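Local coordinates for protein putative aldolase (Bacteroides vulgatus ATCC 8482, PDB 3DXI) that is a putative aldolase whose N-terminal domain folds as an eight-stranded TIM barrel related to the HMGL-like family, at residues L93-I98 and K124-E129. Numbering follows the deposited sequence.
Sequences LLLPII and KTMGFE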
loop_
_atom_site.group_PDB
_atom_site.type_symbol
_atom_site.label_atom_id
_atom_site.label_comp_id
_atom_site.label_asym_id
_atom_site.label_seq_id
_atom_site.Cartn_x
_atom_site.Cartn_y
_atom_site.Cartn_z
ATOM N N LEU A 93 34.068 -5.898 17.349
ATOM C CA LEU A 93 32.669 -5.917 16.928
ATOM C C LEU A 93 32.006 -7.292 16.891
ATOM O O LEU A 93 30.873 -7.451 17.350
ATOM C CB LEU A 93 32.524 -5.277 15.541
ATOM C CG LEU A 93 32.783 -3.779 15.387
ATOM C CD1 LEU A 93 32.789 -3.404 13.915
ATOM C CD2 LEU A 93 31.712 -3.003 16.133
ATOM N N LEU A 94 32.708 -8.290 16.359
ATOM C CA LEU A 94 32.115 -9.617 16.216
ATOM C C LEU A 94 32.635 -10.754 17.095
ATOM O O LEU A 94 31.878 -11.653 17.458
ATOM C CB LEU A 94 32.205 -10.040 14.745
ATOM C CG LEU A 94 31.592 -9.034 13.761
ATOM C CD1 LEU A 94 31.716 -9.532 12.334
ATOM C CD2 LEU A 94 30.143 -8.825 14.111
ATOM N N LEU A 95 33.917 -10.720 17.430
ATOM C CA LEU A 95 34.508 -11.772 18.242
ATOM C C LEU A 95 33.698 -12.068 19.509
ATOM O O LEU A 95 33.469 -13.228 19.849
ATOM C CB LEU A 95 35.945 -11.392 18.609
ATOM C CG LEU A 95 36.971 -12.518 18.734
ATOM C CD1 LEU A 95 37.145 -13.215 17.390
ATOM C CD2 LEU A 95 38.299 -11.930 19.203
ATOM N N PRO A 96 33.233 -11.021 20.213
ATOM C CA PRO A 96 32.458 -11.276 21.434
ATOM C C PRO A 96 31.110 -11.961 21.223
ATOM O O PRO A 96 30.538 -12.502 22.170
ATOM C CB PRO A 96 32.291 -9.881 22.039
ATOM C CG PRO A 96 33.504 -9.133 21.528
ATOM C CD PRO A 96 33.570 -9.591 20.093
ATOM N N ILE A 97 30.602 -11.952 19.992
ATOM C CA ILE A 97 29.292 -12.546 19.739
ATOM C C ILE A 97 29.280 -13.872 18.984
ATOM O O ILE A 97 28.230 -14.312 18.525
ATOM C CB ILE A 97 28.358 -11.549 18.992
ATOM C CG1 ILE A 97 28.867 -11.312 17.569
ATOM C CG2 ILE A 97 28.295 -10.224 19.744
ATOM C CD1 ILE A 97 28.019 -10.324 16.773
ATOM N N ILE A 98 30.432 -14.516 18.851
ATOM C CA ILE A 98 30.463 -15.796 18.154
ATOM C C ILE A 98 29.541 -16.758 18.898
ATOM O O ILE A 98 29.475 -16.740 20.127
ATOM C CB ILE A 98 31.891 -16.382 18.102
ATOM C CG1 ILE A 98 32.527 -16.328 19.491
ATOM C CG2 ILE A 98 32.737 -15.606 17.101
ATOM C CD1 ILE A 98 33.956 -16.855 19.544
ATOM N N LYS A 124 33.651 -14.181 7.288
ATOM C CA LYS A 124 33.412 -15.586 6.998
ATOM C C LYS A 124 34.383 -16.517 7.726
ATOM O O LYS A 124 34.020 -17.636 8.095
ATOM C CB LYS A 124 33.488 -15.833 5.493
ATOM C CG LYS A 124 32.614 -16.980 5.036
ATOM C CD LYS A 124 31.139 -16.632 5.224
ATOM C CE LYS A 124 30.265 -17.858 5.063
ATOM N NZ LYS A 124 30.551 -18.531 3.767
ATOM N N THR A 125 35.616 -16.064 7.940
ATOM C CA THR A 125 36.597 -16.888 8.639
ATOM C C THR A 125 36.264 -16.992 10.129
ATOM O O THR A 125 36.825 -17.824 10.843
ATOM C CB THR A 125 38.036 -16.326 8.477
ATOM O OG1 THR A 125 38.100 -15.000 9.014
ATOM C CG2 THR A 125 38.432 -16.289 7.016
HETATM N N MSE A 126 35.348 -16.148 10.598
HETATM C CA MSE A 126 34.952 -16.173 12.003
HETATM C C MSE A 126 33.780 -17.129 12.230
HETATM O O MSE A 126 33.324 -17.323 13.360
HETATM C CB MSE A 126 34.610 -14.758 12.485
HETATM C CG MSE A 126 35.824 -13.823 12.495
HETATM SE SE MSE A 126 35.485 -11.994 13.087
HETATM C CE MSE A 126 35.170 -12.353 14.952
ATOM N N GLY A 127 33.291 -17.722 11.145
ATOM C CA GLY A 127 32.214 -18.694 11.253
ATOM C C GLY A 127 30.787 -18.188 11.173
ATOM O O GLY A 127 29.851 -18.937 11.450
ATOM N N PHE A 128 30.619 -16.928 10.790
ATOM C CA PHE A 128 29.290 -16.332 10.681
ATOM C C PHE A 128 28.734 -16.486 9.271
ATOM O O PHE A 128 29.488 -16.633 8.311
ATOM C CB PHE A 128 29.346 -14.823 10.970
ATOM C CG PHE A 128 29.674 -14.467 12.392
ATOM C CD1 PHE A 128 28.732 -14.630 13.404
ATOM C CD2 PHE A 128 30.916 -13.927 12.714
ATOM C CE1 PHE A 128 29.022 -14.253 14.715
ATOM C CE2 PHE A 128 31.220 -13.546 14.024
ATOM C CZ PHE A 128 30.272 -13.708 15.026
ATOM N N GLU A 129 27.412 -16.460 9.153
ATOM C CA GLU A 129 26.774 -16.471 7.840
ATOM C C GLU A 129 26.937 -14.995 7.463
ATOM O O GLU A 129 26.889 -14.135 8.346
ATOM C CB GLU A 129 25.283 -16.795 7.949
ATOM C CG GLU A 129 24.933 -18.275 8.024
ATOM C CD GLU A 129 23.465 -18.493 8.335
ATOM O OE1 GLU A 129 22.691 -17.515 8.303
ATOM O OE2 GLU A 129 23.079 -19.644 8.606
#
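Selenomethionine Met126 and Phe128 reach from the loop between helix 113-124 and strand 129-134 to Leu94, Leu95, Ile97 and Ile98, where helix 90-94 gives way to a 3-10 segment, so that this loop packs on the helix between strands 75-81 and 103-108 of a TIM barrel. A Schellman motif ends helix 113-124: Gly127 leaves helical geometry at positive phi (90°), and its N bonds to Lys124 O at 3.1 Å, closing a type I beta turn.

Met126 can be followed outward from CB, whose bond from CA heads toward residues 93-98. Beyond CG the chain runs extended (chi2 180°), which carries SE out to Leu94 CB at 4.2 Å. The chain then bends at chi3 (70°), and CE lies over the start of the 3-10 segment, against Leu94 C and CB and 3.2 Å from Leu95 N. The Leu95 and Met126 side chains cross at about a right angle.

Phe128 is buried, and the far end of its ring does the touching. CE2 meets Leu94 CB at 3.7 Å; CZ takes Ile98 CG2, likewise at 3.7 Å, and Ile97 CG1, both approaching obliquely. Leu94 O sits at the ring edge, 3.6 Å from CZ, while also accepting the hydrogen bond from Ile97 N, three residues on. Ile97 O lies at the edge too, in the ring plane.

No hydrogen bond spans the two segments, so the 276 Å² they bury rests on these van der Waals contacts. Inward, Leu94, Ile97 and Phe128 all touch Ile104 of strand 103-108, whereas Leu95 is exposed; there, Leu95 CD1 and Met126 CE are 3.3 Å apart, shorter than usual for two carbons, so the placement of these tips is doubtful.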